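Local atomic coordinates of ribonuclease P protein component 3 (Thermococcus kodakarensis KOD1, PDB entry 3WYZ), a protein that is probably part of ribonuclease P, the RNA-protein complex that matures tRNA by cleaving the 5' ends of its precursors. Residues A[24-27]-A[28-32]; A[71-74]-A[75-78]; A[120-124]-A[125-129]. All coordinates share one frame; numbering follows the deposited sequence.

Contact 1. Residues A[24-27]-A[28-32]; sequences HELA and SDWFD
Ser28 OG donates a short hydrogen bond of 2.6 Å to Glu25 O, one turn back in the helix 21-30. With chi1 at 62° the hydroxyl sits between the backbone N and the carbonyl carbon and is folded back on its own helix; it meets Glu25 O from above the carbonyl plane. Ser28 N bonds in the regular helical way to His24 O, at 3.0 Å. The following bonds are weaker. Asp29 N reaches Leu26 O only weakly, and Ala27 O takes two donors: a weak bond from Trp30 N and a better one from Phe31 N at 2.9 Å, nearly in line with the carbonyl.

Around this backbone network, Leu26 and Ala27 meet the two aromatic rings. Leu26 lays its branched end over the face of the six-membered ring of Trp30, CG standing 4.3 Å from its centroid in an off-centre CH-pi contact. Leu26 O lies on the same face, 4.1 Å above the indole plane. Phe31 turns the edge of its ring toward Ala27 O and passes loosely by the CB of Ala27, a residue small enough to lie buried against Val34 of the next strand. Pro188 and Leu191 of the helix 188-198 also touch Phe31.

In this beta-alpha-beta unit, then, the serine hydroxyl serves Glu25 O, to which Asp29 N at 4.2 Å makes no bond, while Ala27 O gathers two N-H groups.

Contact 2. Residues A[71-74]-A[75-78]; sequences TRKP and SLIR
Leu76 N donates to Lys73 O at 3.1 Å, approaching from above the carbonyl plane as in a tight first turn, and Ile77 N makes a weaker bond to Pro74 O. Proline suits the start of the helix 74-83: it has no N-H to offer, and its phi of -49° already fits a helix.

The apolar contacts are made by branch ends. CD1 of Leu76 lies 3.7 Å from CB of Lys73, and CG2 of Thr71 meets CD1 of Ile77 at 3.6 Å. The other leucine methyl, CD2, lies against the threonine hydroxyl, 3.5 Å from OG1 of Thr71. With chi1 of Thr71 at 180°, OG1 is anti to the backbone N, and CG2, the branch that meets Ile77, lies between N and the carbonyl carbon. Replacing Leu76 by an alanine removes both methyls and is likely to open a gap beside CB of Lys73 and to leave the hydroxyl of Thr71 without the methyl that lies against it.

The polar ends are held mostly by other parts: Thr71 OG1 is hydrogen-bonded to Leu42 O, and it also accepts weakly from Lys73 N within the segment, while the extended lysine chain carries NZ to a salt bridge with Asp44.

The chemistry is thus divided by branch: methyls and methylenes seat the first helical turn on the strand-to-helix loop, whereas the threonine hydroxyl and the lysine ammonium tie that loop to the one around Leu42 and Asp44.

Contact 3. Residues A[120-124]-A[125-129]; sequences PGFDH and TLAGM
Phe122 presents one face of its ring to the backbone of Ala127, whose N stands 3.8 Å above the ring plane, displaced toward the rim. The far end of the ring does most of the touching: CZ lies 3.5 Å from CA of Ala127, and CE2 is 3.6 Å from its CB. Near the root of the ring, CD1 passes CB of Leu126 obliquely at 4.0 Å. The phenyl is carried forward over the first helical turn by a chi1 of -158°, with CG anti to the backbone N. Leu165 and Thr162 of the helix 149-168 also touch it, making Phe122 a buried bridge between two helices. A methyl side chain suits Ala127, since it lets the ring come down close to the backbone.

Asp123 is the N-cap of the helix 124-133. Its OD1 accepts from Leu126 N at 2.8 Å, a nearly straight bond (173°) that meets the oxygen nearly along its C-O axis, and its main-chain O accepts from Ala127 N at the same length. A chi1 of 54° folds the carboxylate forward over the opening turn. Aspartate is apt here because its short arm reaches the amide, and its negative charge would probably interact favourably with the positive end of the helix dipole. The next regular bond runs from Gly128 N to His124 O.

Leu126 extends CD1 to within 3.5 Å of Gly121 O, a carbonyl that is also hydrogen-bonded by Asn99. At Gly121 the backbone turns with a positive phi, readily adopted by glycine. His124 has its ring ND1 hydrogen-bonded to Tyr169 OH.

Capping and burial therefore meet at one turn: the carboxylate serves an amide of the first turn, where no earlier helical carbonyl is available, while the preceding phenylalanine supplies an apolar lid to the same helix start.

How the contacts relate
All three contacts are local turns at helix ends of the TIM barrel-like fold, partly buried and each 16 to 17 Å from the chain centre. Contact 3 is the most buried, with four of its eight touching residues buried against two each in contacts 1 and 2; contact 1 has the most exposed ones. Contact 1 lies where a helix ends, contacts 2 and 3 where one begins, and the chemistry follows: a shared carbonyl and a serine hydroxyl at the C-terminal end, a proline or a capping aspartate at the N-terminal ends. No helix is common to two contacts, although the helix 96-104 touches both contacts 2 and 3. Contact 1 lies across the chain's centre from both, about 32 Å away between centres.

Contact 1. Residues A[24-27]-A[28-32]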
loop_
_atom_site.group_PDB
_atom_site.type_symbol
_atom_site.label_atom_id
_atom_site.label_comp_id
_atom_site.label_asym_id
_atom_site.label_seq_id
_atom_site.Cartn_x
_atom_site.Cartn_y
_atom_site.Cartn_z
ATOM N N HIS A 24 -12.995 -8.299 -1.749
ATOM C CA HIS A 24 -12.184 -9.344 -1.135
ATOM C C HIS A 24 -12.568 -10.741 -1.634
ATOM O O HIS A 24 -11.700 -11.507 -2.041
ATOM C CB HIS A 24 -12.313 -9.283 0.386
ATOM C CG HIS A 24 -11.358 -10.181 1.106
ATOM N ND1 HIS A 24 -10.196 -9.717 1.685
ATOM C CD2 HIS A 24 -11.392 -11.514 1.342
ATOM C CE1 HIS A 24 -9.559 -10.726 2.249
ATOM N NE2 HIS A 24 -10.260 -11.828 2.049
ATOM N N GLU A 25 -13.862 -11.061 -1.600
ATOM C CA GLU A 25 -14.344 -12.368 -2.068
ATOM C C GLU A 25 -14.044 -12.584 -3.552
ATOM O O GLU A 25 -13.747 -13.704 -3.976
ATOM C CB GLU A 25 -15.843 -12.525 -1.808
ATOM C CG GLU A 25 -16.369 -13.961 -1.958
ATOM C CD GLU A 25 -16.878 -14.309 -3.356
ATOM O OE1 GLU A 25 -17.309 -15.471 -3.561
ATOM O OE2 GLU A 25 -16.861 -13.432 -4.250
ATOM N N LEU A 26 -14.124 -11.513 -4.336
ATOM C CA LEU A 26 -13.819 -11.574 -5.762
ATOM C C LEU A 26 -12.328 -11.788 -6.010
ATOM O O LEU A 26 -11.942 -12.664 -6.782
ATOM C CB LEU A 26 -14.302 -10.294 -6.456
ATOM C CG LEU A 26 -14.111 -10.202 -7.972
ATOM C CD1 LEU A 26 -14.716 -11.408 -8.674
ATOM C CD2 LEU A 26 -14.710 -8.901 -8.506
ATOM N N ALA A 27 -11.499 -10.991 -5.342
ATOM C CA ALA A 27 -10.042 -11.081 -5.481
ATOM C C ALA A 27 -9.457 -12.420 -5.024
ATOM O O ALA A 27 -8.404 -12.832 -5.514
ATOM C CB ALA A 27 -9.372 -9.946 -4.717
ATOM N N SER A 28 -10.135 -13.096 -4.092
ATOM C CA SER A 28 -9.651 -14.383 -3.571
ATOM C C SER A 28 -9.548 -15.491 -4.638
ATOM O O SER A 28 -8.798 -16.452 -4.463
ATOM C CB SER A 28 -10.532 -14.847 -2.414
ATOM O OG SER A 28 -11.870 -15.068 -2.844
ATOM N N ASP A 29 -10.302 -15.357 -5.730
ATOM C CA ASP A 29 -10.183 -16.269 -6.871
ATOM C C ASP A 29 -8.921 -16.010 -7.692
ATOM O O ASP A 29 -8.289 -16.948 -8.173
ATOM C CB ASP A 29 -11.392 -16.134 -7.805
ATOM C CG ASP A 29 -12.659 -16.733 -7.233
ATOM O OD1 ASP A 29 -12.601 -17.486 -6.240
ATOM O OD2 ASP A 29 -13.732 -16.452 -7.803
ATOM N N TRP A 30 -8.576 -14.737 -7.869
ATOM C CA TRP A 30 -7.480 -14.350 -8.765
ATOM C C TRP A 30 -6.107 -14.320 -8.084
ATOM O O TRP A 30 -5.084 -14.448 -8.756
ATOM C CB TRP A 30 -7.750 -12.978 -9.394
ATOM C CG TRP A 30 -9.097 -12.841 -10.036
ATOM C CD1 TRP A 30 -9.864 -13.840 -10.555
ATOM C CD2 TRP A 30 -9.823 -11.624 -10.251
ATOM N NE1 TRP A 30 -11.029 -13.325 -11.062
ATOM C CE2 TRP A 30 -11.026 -11.965 -10.898
ATOM C CE3 TRP A 30 -9.569 -10.274 -9.961
ATOM C CZ2 TRP A 30 -11.987 -11.006 -11.258
ATOM C CZ3 TRP A 30 -10.521 -9.324 -10.316
ATOM C CH2 TRP A 30 -11.718 -9.695 -10.954
ATOM N N PHE A 31 -6.084 -14.123 -6.766
ATOM C CA PHE A 31 -4.828 -14.021 -6.020
ATOM C C PHE A 31 -4.703 -15.144 -4.999
ATOM O O PHE A 31 -5.703 -15.635 -4.479
ATOM C CB PHE A 31 -4.735 -12.665 -5.326
ATOM C CG PHE A 31 -4.677 -11.507 -6.278
ATOM C CD1 PHE A 31 -5.848 -10.890 -6.718
ATOM C CD2 PHE A 31 -3.454 -11.037 -6.750
ATOM C CE1 PHE A 31 -5.800 -9.824 -7.602
ATOM C CE2 PHE A 31 -3.399 -9.975 -7.640
ATOM C CZ PHE A 31 -4.573 -9.366 -8.067
ATOM N N ASP A 32 -3.465 -15.537 -4.720
ATOM C CA ASP A 32 -3.182 -16.602 -3.759
ATOM C C ASP A 32 -3.394 -16.166 -2.311
ATOM O O ASP A 32 -3.745 -16.983 -1.459
ATOM C CB ASP A 32 -1.756 -17.111 -3.950
ATOM C CG ASP A 32 -1.572 -17.814 -5.276
ATOM O OD1 ASP A 32 -1.566 -17.135 -6.324
ATOM O OD2 ASP A 32 -1.447 -19.054 -5.267
#

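Contact 2. Residues A[71-74]-A[75-78]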
loop_
_atom_site.group_PDB
_atom_site.type_symbol
_atom_site.label_atom_id
_atom_site.label_comp_id
_atom_site.label_asym_id
_atom_site.label_seq_id
_atom_site.Cartn_x
_atom_site.Cartn_y
_atom_site.Cartn_z
ATOM N N THR A 71 -4.372 10.440 8.303
ATOM C CA THR A 71 -4.316 11.480 9.328
ATOM C C THR A 71 -3.320 12.576 8.954
ATOM O O THR A 71 -2.492 12.399 8.059
ATOM C CB THR A 71 -3.937 10.893 10.710
ATOM O OG1 THR A 71 -3.893 11.942 11.685
ATOM C CG2 THR A 71 -2.580 10.199 10.671
ATOM N N ARG A 72 -3.423 13.709 9.644
ATOM C CA ARG A 72 -2.501 14.826 9.457
ATOM C C ARG A 72 -1.753 15.122 10.756
ATOM O O ARG A 72 -1.449 16.277 11.056
ATOM C CB ARG A 72 -3.260 16.074 8.982
ATOM C CG ARG A 72 -3.964 15.924 7.639
ATOM C CD ARG A 72 -2.995 15.533 6.530
ATOM N NE ARG A 72 -3.432 16.003 5.217
ATOM C CZ ARG A 72 -3.253 17.238 4.751
ATOM N NH1 ARG A 72 -2.644 18.167 5.486
ATOM N NH2 ARG A 72 -3.692 17.550 3.538
ATOM N N LYS A 73 -1.452 14.074 11.519
ATOM C CA LYS A 73 -0.734 14.213 12.782
ATOM C C LYS A 73 0.325 13.121 12.899
ATOM O O LYS A 73 -0.001 11.978 13.216
ATOM C CB LYS A 73 -1.708 14.147 13.960
ATOM C CG LYS A 73 -2.658 15.333 14.029
ATOM C CD LYS A 73 -3.689 15.174 15.131
ATOM C CE LYS A 73 -4.710 16.300 15.082
ATOM N NZ LYS A 73 -5.668 16.245 16.220
ATOM N N PRO A 74 1.599 13.466 12.627
ATOM C CA PRO A 74 2.729 12.535 12.707
ATOM C C PRO A 74 2.814 11.723 14.004
ATOM O O PRO A 74 3.178 10.545 13.972
ATOM C CB PRO A 74 3.936 13.464 12.581
ATOM C CG PRO A 74 3.453 14.556 11.696
ATOM C CD PRO A 74 2.018 14.774 12.083
ATOM N N SER A 75 2.480 12.347 15.130
ATOM C CA SER A 75 2.554 11.691 16.441
ATOM C C SER A 75 1.687 10.429 16.553
ATOM O O SER A 75 1.990 9.535 17.342
ATOM C CB SER A 75 2.170 12.683 17.551
ATOM O OG SER A 75 0.925 13.308 17.279
ATOM N N LEU A 76 0.615 10.363 15.769
ATOM C CA LEU A 76 -0.283 9.202 15.773
ATOM C C LEU A 76 0.348 7.963 15.126
ATOM O O LEU A 76 0.064 6.840 15.539
ATOM C CB LEU A 76 -1.604 9.535 15.071
ATOM C CG LEU A 76 -2.637 10.345 15.867
ATOM C CD1 LEU A 76 -2.053 11.578 16.545
ATOM C CD2 LEU A 76 -3.771 10.748 14.947
ATOM N N ILE A 77 1.200 8.175 14.122
ATOM C CA ILE A 77 1.890 7.078 13.440
ATOM C C ILE A 77 2.817 6.364 14.419
ATOM O O ILE A 77 2.858 5.132 14.447
ATOM C CB ILE A 77 2.694 7.560 12.198
ATOM C CG1 ILE A 77 1.774 7.805 10.995
ATOM C CG2 ILE A 77 3.738 6.526 11.782
ATOM C CD1 ILE A 77 0.801 8.952 11.145
ATOM N N ARG A 78 3.555 7.139 15.214
ATOM C CA ARG A 78 4.449 6.578 16.233
ATOM C C ARG A 78 3.659 5.874 17.331
ATOM O O ARG A 78 4.041 4.800 17.792
ATOM C CB ARG A 78 5.321 7.670 16.861
ATOM C CG ARG A 78 6.568 7.137 17.551
ATOM C CD ARG A 78 7.256 8.192 18.406
ATOM N NE ARG A 78 7.631 9.390 17.649
ATOM C CZ ARG A 78 6.943 10.535 17.610
ATOM N NH1 ARG A 78 5.806 10.690 18.288
ATOM N NH2 ARG A 78 7.402 11.547 16.879
#

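Contact 3. Residues A[120-124]-A[125-129]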
loop_
_atom_site.group_PDB
_atom_site.type_symbol
_atom_site.label_atom_id
_atom_site.label_comp_id
_atom_site.label_asym_id
_atom_site.label_seq_id
_atom_site.Cartn_x
_atom_site.Cartn_y
_atom_site.Cartn_z
ATOM N N PRO A 120 5.514 13.936 -6.923
ATOM C CA PRO A 120 5.630 12.551 -6.429
ATOM C C PRO A 120 5.480 12.362 -4.921
ATOM O O PRO A 120 5.026 11.306 -4.481
ATOM C CB PRO A 120 7.043 12.145 -6.856
ATOM C CG PRO A 120 7.349 13.006 -8.016
ATOM C CD PRO A 120 6.663 14.311 -7.773
ATOM N N GLY A 121 5.867 13.365 -4.142
ATOM C CA GLY A 121 5.849 13.254 -2.686
ATOM C C GLY A 121 6.907 12.286 -2.201
ATOM O O GLY A 121 6.782 11.679 -1.139
ATOM N N PHE A 122 7.970 12.167 -2.986
ATOM C CA PHE A 122 8.999 11.161 -2.769
ATOM C C PHE A 122 10.255 11.660 -3.472
ATOM O O PHE A 122 10.188 12.131 -4.608
ATOM C CB PHE A 122 8.537 9.825 -3.358
ATOM C CG PHE A 122 9.216 8.621 -2.773
ATOM C CD1 PHE A 122 8.887 8.178 -1.503
ATOM C CD2 PHE A 122 10.152 7.902 -3.507
ATOM C CE1 PHE A 122 9.496 7.063 -0.966
ATOM C CE2 PHE A 122 10.762 6.778 -2.976
ATOM C CZ PHE A 122 10.431 6.360 -1.705
ATOM N N ASP A 123 11.389 11.566 -2.786
ATOM C CA ASP A 123 12.653 12.104 -3.278
ATOM C C ASP A 123 13.835 11.256 -2.795
ATOM O O ASP A 123 13.645 10.269 -2.082
ATOM C CB ASP A 123 12.807 13.564 -2.823
ATOM C CG ASP A 123 12.662 13.737 -1.309
ATOM O OD1 ASP A 123 12.648 12.727 -0.567
ATOM O OD2 ASP A 123 12.563 14.903 -0.859
ATOM N N HIS A 124 15.044 11.639 -3.199
ATOM C CA HIS A 124 16.266 10.954 -2.766
ATOM C C HIS A 124 16.313 10.738 -1.254
ATOM O O HIS A 124 16.739 9.672 -0.798
ATOM C CB HIS A 124 17.509 11.733 -3.214
ATOM C CG HIS A 124 17.762 11.673 -4.691
ATOM N ND1 HIS A 124 18.445 10.635 -5.290
ATOM C CD2 HIS A 124 17.428 12.528 -5.688
ATOM C CE1 HIS A 124 18.519 10.851 -6.593
ATOM N NE2 HIS A 124 17.909 11.992 -6.860
ATOM N N THR A 125 15.872 11.741 -0.490
ATOM C CA THR A 125 15.866 11.679 0.974
ATOM C C THR A 125 14.923 10.589 1.496
ATOM O O THR A 125 15.338 9.716 2.254
ATOM C CB THR A 125 15.459 13.040 1.593
ATOM O OG1 THR A 125 16.392 14.052 1.191
ATOM C CG2 THR A 125 15.416 12.973 3.124
ATOM N N LEU A 126 13.656 10.647 1.092
ATOM C CA LEU A 126 12.669 9.660 1.538
ATOM C C LEU A 126 12.965 8.270 0.996
ATOM O O LEU A 126 12.728 7.271 1.683
ATOM C CB LEU A 126 11.262 10.075 1.125
ATOM C CG LEU A 126 10.674 11.301 1.821
ATOM C CD1 LEU A 126 9.429 11.798 1.103
ATOM C CD2 LEU A 126 10.358 10.972 3.269
ATOM N N ALA A 127 13.481 8.207 -0.229
ATOM C CA ALA A 127 13.824 6.928 -0.851
ATOM C C ALA A 127 14.915 6.238 -0.053
ATOM O O ALA A 127 14.836 5.033 0.203
ATOM C CB ALA A 127 14.265 7.128 -2.295
ATOM N N GLY A 128 15.918 7.019 0.341
ATOM C CA GLY A 128 17.017 6.531 1.156
ATOM C C GLY A 128 16.567 5.998 2.496
ATOM O O GLY A 128 16.935 4.894 2.876
ATOM N N MET A 129 15.760 6.777 3.210
ATOM C CA MET A 129 15.259 6.365 4.521
ATOM C C MET A 129 14.361 5.136 4.434
ATOM O O MET A 129 14.392 4.283 5.326
ATOM C CB MET A 129 14.492 7.499 5.196
ATOM C CG MET A 129 15.361 8.653 5.661
ATOM S SD MET A 129 14.440 9.798 6.711
ATOM C CE MET A 129 13.336 10.542 5.516
#